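Local coordinates for protein CarG (Serratia, PDB 4O7J) that probably takes part in intrinsic carbapenem resistance in Serratia and is a structural homologue of lysozyme inhibitors, at residues A[92-97]-A[107-112]; A[77-82]-A[142-147]. All blocks are in the same frame, centred on the assembly; numbering follows the deposited sequence.

Interaction 1 (A[92-97]-A[107-112]); sequences VTARKT and VSLTIY
Val92 and Ile111 lie side by side and point the same way, on a non-hydrogen-bonded pair of the antiparallel beta hairpin formed by strands 88-96 and 107-116. The chi2 of Ile111 (-64°) sets CD1 against both methyls of Val92, 3.6 Å from CG1 and equally close to CG2. On the same face Leu109 reaches across with CD2, which sits 3.7 Å from Ala94 CB and also touches Val92 CG1. From helix 152-155, Leu155 packs on Val92 and Ile111, and Met154 on Leu109 and Ile111. The pairs Thr93 with Thr110 and Arg95 with Ser108 each close two backbone hydrogen bonds; one of them runs from Thr93 N to Thr110 O at 2.8 Å. Their side chains occupy the other face. Thr93 OG1 comes to the edge of the Tyr112 ring, near its plane, 3.7 Å from CE2. Thr93 OG1 has its polar partner in Asn80 of strand 78-85. Ser108 OG stands between its backbone N and carbonyl carbon (chi1 61°). There it meets Thr97 CG2 at 3.4 Å. The same methyl lies over one face of the Arg95 guanidinium, offset toward the rim. A water joins both strands on this side. It donates to Thr93 O and is hydrogen-bonded to Ser108 OG at 2.8 Å and to Thr110 OG1, also at 2.8 Å.

Interaction 2 (A[77-82]-A[142-147]); sequences VQDNRL and SADEAY
Chi1 of Arg81 (-172°) puts CG anti to the backbone N, and chi1 of Tyr147 puts CG anti to the carbonyl carbon; Arg81 CB then lies over one face of the phenol ring in a CH-pi contact, 3.8 Å from the centroid. The bend at chi3 (-58°) brings NE to the ring. Tyr147 CD2 sits over the centre of the Arg81 guanidinium, 3.3 Å from CZ. The two planes are 34° apart. The contact sets a 3-10 segment that includes residues 143-147 on strand 78-85, an outermost strand of the four-stranded antiparallel sheet within the chain. Val77 and Gln78 both face Tyr67 in a classic beta bulge. Next to them Ala143 CB packs against the backbone, 3.7 Å from Val77 O. Asp79 comes to the edge of the Tyr147 ring, with OD2 3.5 Å from CE2. That oxygen also touches Asp144 CB at 3.2 Å and makes a long salt bridge to Arg81 NH2, 3.7 Å away. Tyr147 OH lies 3.1 Å from Asp79 O; the hydroxyl has its polar partner in Val92.

Interactions 1 and 2 both reach one antiparallel sheet, and their centres are about 7 Å apart. Strand 88-96 lies between strand 107-116, its partner in interaction 1, and strand 78-85, which carries residues 77-82 of interaction 2. Three contacts join them. Tyr147 OH is 2.8 Å from Val92 O, a probable hydrogen bond. Asn80 OD1 meets Thr93 OG1 at 2.7 Å, also a probable hydrogen bond. Gln78 OE1 packs against Arg95 CD at 3.2 Å. Along the chain, interaction 1 is nested within the loop that interaction 2 closes. The sodium ion is bound by Asp14, Asn16, Asp18, Leu20 and Asp22, none of which belongs to either contact.

Interaction 1 (A[92-97]-A[107-112])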
ATOM      1  N   VAL A  92       2.640 -13.480  10.548  1.00 10.83           N
ATOM      2  CA  VAL A  92       3.495 -14.624  10.331  1.00 11.33           C
ATOM      3  C   VAL A  92       3.732 -14.845   8.857  1.00 11.96           C
ATOM      4  O   VAL A  92       2.791 -15.075   8.078  1.00 11.32           O
ATOM      5  CB  VAL A  92       2.934 -15.877  10.962  1.00 11.11           C
ATOM      6  CG1 VAL A  92       3.979 -17.012  10.835  1.00 12.37           C
ATOM      7  CG2 VAL A  92       2.624 -15.602  12.436  1.00 12.91           C
ATOM      8  N   THR A  93       4.997 -14.706   8.468  1.00 10.93           N
ATOM      9  CA  THR A  93       5.411 -14.898   7.084  1.00 12.42           C
ATOM     10  C   THR A  93       5.898 -16.326   6.957  1.00 13.36           C
ATOM     11  O   THR A  93       6.822 -16.729   7.682  1.00 12.02           O
ATOM     12  CB  THR A  93       6.486 -13.885   6.613  1.00 15.70           C
ATOM     13  OG1 THR A  93       5.950 -12.562   6.692  1.00 17.52           O
ATOM     14  CG2 THR A  93       6.912 -14.139   5.157  1.00 19.08           C
ATOM     15  N   ALA A  94       5.292 -17.092   6.044  1.00 11.86           N
ATOM     16  CA  ALA A  94       5.824 -18.422   5.698  1.00 10.83           C
ATOM     17  C   ALA A  94       6.616 -18.297   4.405  1.00 11.78           C
ATOM     18  O   ALA A  94       6.087 -17.774   3.363  1.00 14.51           O
ATOM     19  CB  ALA A  94       4.698 -19.358   5.505  1.00 10.97           C
ATOM     20  N   ARG A  95       7.844 -18.813   4.363  1.00 11.94           N
ATOM     21  CA  ARG A  95       8.639 -18.710   3.160  1.00 12.38           C
ATOM     22  C   ARG A  95       9.347 -20.053   2.918  1.00 12.16           C
ATOM     23  O   ARG A  95       9.948 -20.576   3.835  1.00 12.00           O
ATOM     24  CB  ARG A  95       9.702 -17.585   3.318  1.00 15.48           C
ATOM     25  CG  ARG A  95      10.562 -17.369   2.070  1.00 19.73           C
ATOM     26  CD  ARG A  95      11.415 -16.108   2.084  1.00 24.79           C
ATOM     27  NE  ARG A  95      12.463 -16.263   3.081  1.00 30.03           N
ATOM     28  CZ  ARG A  95      13.620 -16.929   2.908  1.00 35.76           C
ATOM     29  NH1 ARG A  95      13.964 -17.483   1.750  1.00 34.71           N
ATOM     30  NH2 ARG A  95      14.453 -17.025   3.929  1.00 42.25           N
ATOM     31  N   LYS A  96       9.305 -20.543   1.681  1.00 11.72           N
ATOM     32  CA  LYS A  96      10.180 -21.663   1.207  1.00 13.09           C
ATOM     33  C   LYS A  96      11.592 -21.194   1.149  1.00 15.24           C
ATOM     34  O   LYS A  96      11.907 -20.169   0.495  1.00 14.89           O
ATOM     35  CB  LYS A  96       9.697 -22.198  -0.116  1.00 12.70           C
ATOM     36  CG  LYS A  96       8.280 -22.750  -0.049  1.00 13.78           C
ATOM     37  CD  LYS A  96       7.853 -23.537  -1.252  1.00 14.55           C
ATOM     38  CE  LYS A  96       8.640 -24.831  -1.370  1.00 13.79           C
ATOM     39  NZ  LYS A  96       8.265 -25.547  -2.553  1.00 12.99           N
ATOM     40  N   THR A  97      12.493 -21.876   1.857  1.00 16.50           N
ATOM     41  CA  THR A  97      13.866 -21.369   2.022  1.00 18.81           C
ATOM     42  C   THR A  97      14.929 -21.953   1.066  1.00 21.40           C
ATOM     43  O   THR A  97      15.997 -21.400   0.943  1.00 24.42           O
ATOM     44  CB  THR A  97      14.349 -21.534   3.476  1.00 20.08           C
ATOM     45  OG1 THR A  97      14.320 -22.897   3.808  1.00 20.64           O
ATOM     46  CG2 THR A  97      13.415 -20.761   4.459  1.00 22.58           C
ATOM     47  N   VAL A 107      10.395 -24.794   5.057  1.00 13.48           N
ATOM     48  CA  VAL A 107       9.641 -23.574   5.111  1.00 12.38           C
ATOM     49  C   VAL A 107      10.017 -22.940   6.432  1.00 13.72           C
ATOM     50  O   VAL A 107      10.010 -23.649   7.471  1.00 14.01           O
ATOM     51  CB  VAL A 107       8.081 -23.782   5.046  1.00 13.85           C
ATOM     52  CG1 VAL A 107       7.384 -22.442   5.251  1.00 13.96           C
ATOM     53  CG2 VAL A 107       7.622 -24.447   3.778  1.00 15.14           C
ATOM     54  N   SER A 108      10.331 -21.639   6.440  1.00 13.85           N
ATOM     55  CA  SER A 108      10.508 -20.861   7.645  1.00 13.31           C
ATOM     56  C   SER A 108       9.280 -20.062   7.994  1.00 13.40           C
ATOM     57  O   SER A 108       8.546 -19.621   7.087  1.00 13.15           O
ATOM     58  CB  SER A 108      11.680 -19.873   7.568  1.00 14.95           C
ATOM     59  OG  SER A 108      11.542 -18.936   6.571  1.00 16.08           O
ATOM     60  N   LEU A 109       9.106 -19.825   9.304  1.00 12.20           N
ATOM     61  CA  LEU A 109       8.005 -18.997   9.802  1.00 13.34           C
ATOM     62  C   LEU A 109       8.550 -17.901  10.600  1.00 13.38           C
ATOM     63  O   LEU A 109       9.221 -18.174  11.601  1.00 13.42           O
ATOM     64  CB  LEU A 109       7.025 -19.825  10.614  1.00 15.08           C
ATOM     65  CG  LEU A 109       6.223 -20.924   9.917  1.00 14.87           C
ATOM     66  CD1 LEU A 109       5.744 -21.941  10.941  1.00 17.99           C
ATOM     67  CD2 LEU A 109       5.066 -20.385   9.060  1.00 15.24           C
ATOM     68  N   THR A 110       8.377 -16.659  10.086  1.00 12.36           N
ATOM     69  CA  THR A 110       8.892 -15.443  10.729  1.00 13.10           C
ATOM     70  C   THR A 110       7.688 -14.801  11.389  1.00 13.35           C
ATOM     71  O   THR A 110       6.666 -14.542  10.744  1.00 13.49           O
ATOM     72  CB  THR A 110       9.558 -14.478   9.776  1.00 12.66           C
ATOM     73  OG1 THR A 110      10.519 -15.207   9.055  1.00 15.15           O
ATOM     74  CG2 THR A 110      10.185 -13.311  10.511  1.00 15.19           C
ATOM     75  N   ILE A 111       7.781 -14.651  12.700  1.00 13.10           N
ATOM     76  CA  ILE A 111       6.744 -14.107  13.552  1.00 13.18           C
ATOM     77  C   ILE A 111       7.075 -12.673  13.841  1.00 14.71           C
ATOM     78  O   ILE A 111       8.161 -12.344  14.424  1.00 12.97           O
ATOM     79  CB  ILE A 111       6.716 -14.866  14.917  1.00 15.80           C
ATOM     80  CG1 ILE A 111       6.737 -16.392  14.760  1.00 19.31           C
ATOM     81  CG2 ILE A 111       5.589 -14.350  15.793  1.00 16.14           C
ATOM     82  CD1 ILE A 111       5.544 -16.951  14.082  1.00 23.97           C
ATOM     83  N   TYR A 112       6.134 -11.789  13.509  1.00 12.83           N
ATOM     84  CA  TYR A 112       6.298 -10.367  13.801  1.00 11.91           C
ATOM     85  C   TYR A 112       5.281  -9.932  14.827  1.00 14.29           C
ATOM     86  O   TYR A 112       4.127 -10.375  14.805  1.00 14.84           O
ATOM     87  CB  TYR A 112       6.052  -9.516  12.576  1.00 12.28           C
ATOM     88  CG  TYR A 112       7.012  -9.691  11.446  1.00 13.36           C
ATOM     89  CD1 TYR A 112       8.233  -8.982  11.433  1.00 14.63           C
ATOM     90  CD2 TYR A 112       6.789 -10.610  10.462  1.00 14.27           C
ATOM     91  CE1 TYR A 112       9.141  -9.175  10.400  1.00 16.30           C
ATOM     92  CE2 TYR A 112       7.678 -10.816   9.435  1.00 15.52           C
ATOM     93  CZ  TYR A 112       8.859 -10.095   9.412  1.00 18.55           C
ATOM     94  OH  TYR A 112       9.720 -10.281   8.405  1.00 22.35           O
TER
HETATM   95  O   HOH W   1       9.757 -16.840   6.967  1.00 16.47           O

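Interaction 2 (A[77-82]-A[142-147])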
ATOM      1  N   VAL A  77       5.347 -19.743  -2.750  1.00 13.79           N
ATOM      2  CA  VAL A  77       6.689 -19.670  -2.197  1.00 15.28           C
ATOM      3  C   VAL A  77       6.767 -18.759  -0.931  1.00 15.31           C
ATOM      4  O   VAL A  77       7.622 -18.944  -0.100  1.00 13.50           O
ATOM      5  CB  VAL A  77       7.735 -19.314  -3.259  1.00 16.58           C
ATOM      6  CG1 VAL A  77       7.810 -20.420  -4.334  1.00 19.08           C
ATOM      7  CG2 VAL A  77       7.390 -18.021  -3.923  1.00 22.12           C
ATOM      8  N   GLN A  78       5.884 -17.774  -0.806  1.00 13.39           N
ATOM      9  CA  GLN A  78       5.837 -16.928   0.329  1.00 16.84           C
ATOM     10  C   GLN A  78       4.382 -16.552   0.594  1.00 14.17           C
ATOM     11  O   GLN A  78       3.619 -16.279  -0.353  1.00 15.13           O
ATOM     12  CB  GLN A  78       6.708 -15.681   0.098  1.00 19.35           C
ATOM     13  CG  GLN A  78       6.849 -14.730   1.267  1.00 21.73           C
ATOM     14  CD  GLN A  78       8.171 -13.912   1.204  1.00 26.74           C
ATOM     15  OE1 GLN A  78       9.165 -14.347   0.643  1.00 34.29           O
ATOM     16  NE2 GLN A  78       8.182 -12.775   1.807  1.00 30.28           N
ATOM     17  N   ASP A  79       4.006 -16.560   1.883  1.00 13.29           N
ATOM     18  CA  ASP A  79       2.648 -16.176   2.323  1.00 14.15           C
ATOM     19  C   ASP A  79       2.742 -15.395   3.591  1.00 14.16           C
ATOM     20  O   ASP A  79       3.776 -15.405   4.266  1.00 13.94           O
ATOM     21  CB  ASP A  79       1.758 -17.375   2.532  1.00 16.57           C
ATOM     22  CG  ASP A  79       0.283 -17.078   2.444  1.00 18.86           C
ATOM     23  OD1 ASP A  79      -0.163 -15.951   2.053  1.00 20.03           O
ATOM     24  OD2 ASP A  79      -0.461 -18.025   2.780  1.00 21.37           O
ATOM     25  N   ASN A  80       1.699 -14.637   3.895  1.00 14.26           N
ATOM     26  CA  ASN A  80       1.571 -13.917   5.148  1.00 14.68           C
ATOM     27  C   ASN A  80       0.226 -14.165   5.742  1.00 15.69           C
ATOM     28  O   ASN A  80      -0.755 -14.234   5.021  1.00 15.50           O
ATOM     29  CB  ASN A  80       1.782 -12.395   4.927  1.00 15.55           C
ATOM     30  CG  ASN A  80       3.027 -12.106   4.165  1.00 18.53           C
ATOM     31  OD1 ASN A  80       4.105 -12.080   4.721  1.00 21.25           O
ATOM     32  ND2 ASN A  80       2.887 -11.903   2.879  1.00 18.90           N
ATOM     33  N   ARG A  81       0.160 -14.321   7.071  1.00 14.45           N
ATOM     34  CA  ARG A  81      -1.098 -14.583   7.702  1.00 15.08           C
ATOM     35  C   ARG A  81      -1.139 -13.959   9.088  1.00 13.69           C
ATOM     36  O   ARG A  81      -0.169 -14.003   9.810  1.00 13.42           O
ATOM     37  CB  ARG A  81      -1.400 -16.114   7.695  1.00 16.38           C
ATOM     38  CG  ARG A  81      -2.793 -16.498   8.161  1.00 20.40           C
ATOM     39  CD  ARG A  81      -3.170 -17.958   7.853  1.00 20.69           C
ATOM     40  NE  ARG A  81      -3.108 -18.286   6.444  1.00 22.46           N
ATOM     41  CZ  ARG A  81      -3.275 -19.519   5.946  1.00 22.25           C
ATOM     42  NH1 ARG A  81      -3.501 -20.542   6.748  1.00 22.40           N
ATOM     43  NH2 ARG A  81      -3.162 -19.706   4.644  1.00 25.50           N
ATOM     44  N   LEU A  82      -2.295 -13.371   9.424  1.00 14.00           N
ATOM     45  CA  LEU A  82      -2.526 -12.804  10.722  1.00 14.24           C
ATOM     46  C   LEU A  82      -3.127 -13.747  11.719  1.00 15.00           C
ATOM     47  O   LEU A  82      -4.107 -14.481  11.411  1.00 16.79           O
ATOM     48  CB  LEU A  82      -3.387 -11.554  10.538  1.00 17.11           C
ATOM     49  CG  LEU A  82      -3.315 -10.356  11.431  1.00 18.77           C
ATOM     50  CD1 LEU A  82      -1.944  -9.722  11.545  1.00 18.64           C
ATOM     51  CD2 LEU A  82      -4.417  -9.403  10.964  1.00 18.62           C
ATOM     52  N   SER A 142       3.781 -25.991  -0.626  1.00 13.83           N
ATOM     53  CA  SER A 142       3.318 -24.608  -0.633  1.00 13.09           C
ATOM     54  C   SER A 142       3.526 -24.026   0.738  1.00 12.85           C
ATOM     55  O   SER A 142       3.339 -24.711   1.779  1.00 12.68           O
ATOM     56  CB  SER A 142       1.814 -24.568  -1.048  1.00 14.84           C
ATOM     57  OG  SER A 142       1.395 -23.227  -1.269  1.00 14.92           O
ATOM     58  N   ALA A 143       4.043 -22.796   0.796  1.00 13.90           N
ATOM     59  CA  ALA A 143       4.452 -22.192   2.081  1.00 13.76           C
ATOM     60  C   ALA A 143       3.310 -22.074   3.073  1.00 14.78           C
ATOM     61  O   ALA A 143       3.514 -22.288   4.265  1.00 16.59           O
ATOM     62  CB  ALA A 143       5.087 -20.805   1.853  1.00 13.40           C
ATOM     63  N   ASP A 144       2.099 -21.831   2.577  1.00 17.97           N
ATOM     64  CA  ASP A 144       0.923 -21.682   3.424  1.00 19.45           C
ATOM     65  C   ASP A 144       0.567 -23.005   4.163  1.00 19.06           C
ATOM     66  O   ASP A 144      -0.099 -22.953   5.206  1.00 15.60           O
ATOM     67  CB  ASP A 144      -0.289 -21.233   2.618  1.00 24.68           C
ATOM     68  CG  ASP A 144      -0.533 -22.122   1.446  1.00 29.34           C
ATOM     69  OD1 ASP A 144       0.385 -22.192   0.607  1.00 31.09           O
ATOM     70  OD2 ASP A 144      -1.579 -22.778   1.391  1.00 38.68           O
ATOM     71  N   GLU A 145       1.053 -24.126   3.658  1.00 16.13           N
ATOM     72  CA  GLU A 145       0.806 -25.367   4.371  1.00 18.00           C
ATOM     73  C   GLU A 145       1.444 -25.401   5.784  1.00 18.14           C
ATOM     74  O   GLU A 145       0.950 -26.081   6.635  1.00 18.08           O
ATOM     75  CB  GLU A 145       1.213 -26.555   3.545  1.00 17.80           C
ATOM     76  CG  GLU A 145       0.410 -26.852   2.294  1.00 20.97           C
ATOM     77  CD  GLU A 145       1.090 -28.017   1.589  1.00 26.90           C
ATOM     78  OE1 GLU A 145       1.879 -27.769   0.701  1.00 21.73           O
ATOM     79  OE2 GLU A 145       0.948 -29.158   2.092  1.00 38.32           O
ATOM     80  N   ALA A 146       2.543 -24.687   5.978  1.00 16.82           N
ATOM     81  CA  ALA A 146       3.258 -24.668   7.231  1.00 15.78           C
ATOM     82  C   ALA A 146       2.466 -23.954   8.337  1.00 14.09           C
ATOM     83  O   ALA A 146       2.780 -24.068   9.489  1.00 16.64           O
ATOM     84  CB  ALA A 146       4.624 -24.028   7.079  1.00 17.56           C
ATOM     85  N   TYR A 147       1.424 -23.214   7.985  1.00 14.73           N
ATOM     86  CA  TYR A 147       0.635 -22.475   9.032  1.00 14.99           C
ATOM     87  C   TYR A 147      -0.106 -23.502   9.911  1.00 18.38           C
ATOM     88  O   TYR A 147      -0.529 -23.189  11.017  1.00 19.20           O
ATOM     89  CB  TYR A 147      -0.399 -21.514   8.430  1.00 15.69           C
ATOM     90  CG  TYR A 147       0.210 -20.286   7.825  1.00 14.13           C
ATOM     91  CD1 TYR A 147       1.019 -19.465   8.574  1.00 14.04           C
ATOM     92  CD2 TYR A 147      -0.022 -19.931   6.538  1.00 15.30           C
ATOM     93  CE1 TYR A 147       1.652 -18.396   8.041  1.00 14.19           C
ATOM     94  CE2 TYR A 147       0.573 -18.835   6.005  1.00 15.38           C
ATOM     95  CZ  TYR A 147       1.414 -18.051   6.770  1.00 15.01           C
ATOM     96  OH  TYR A 147       1.942 -16.917   6.213  1.00 13.31           O
TER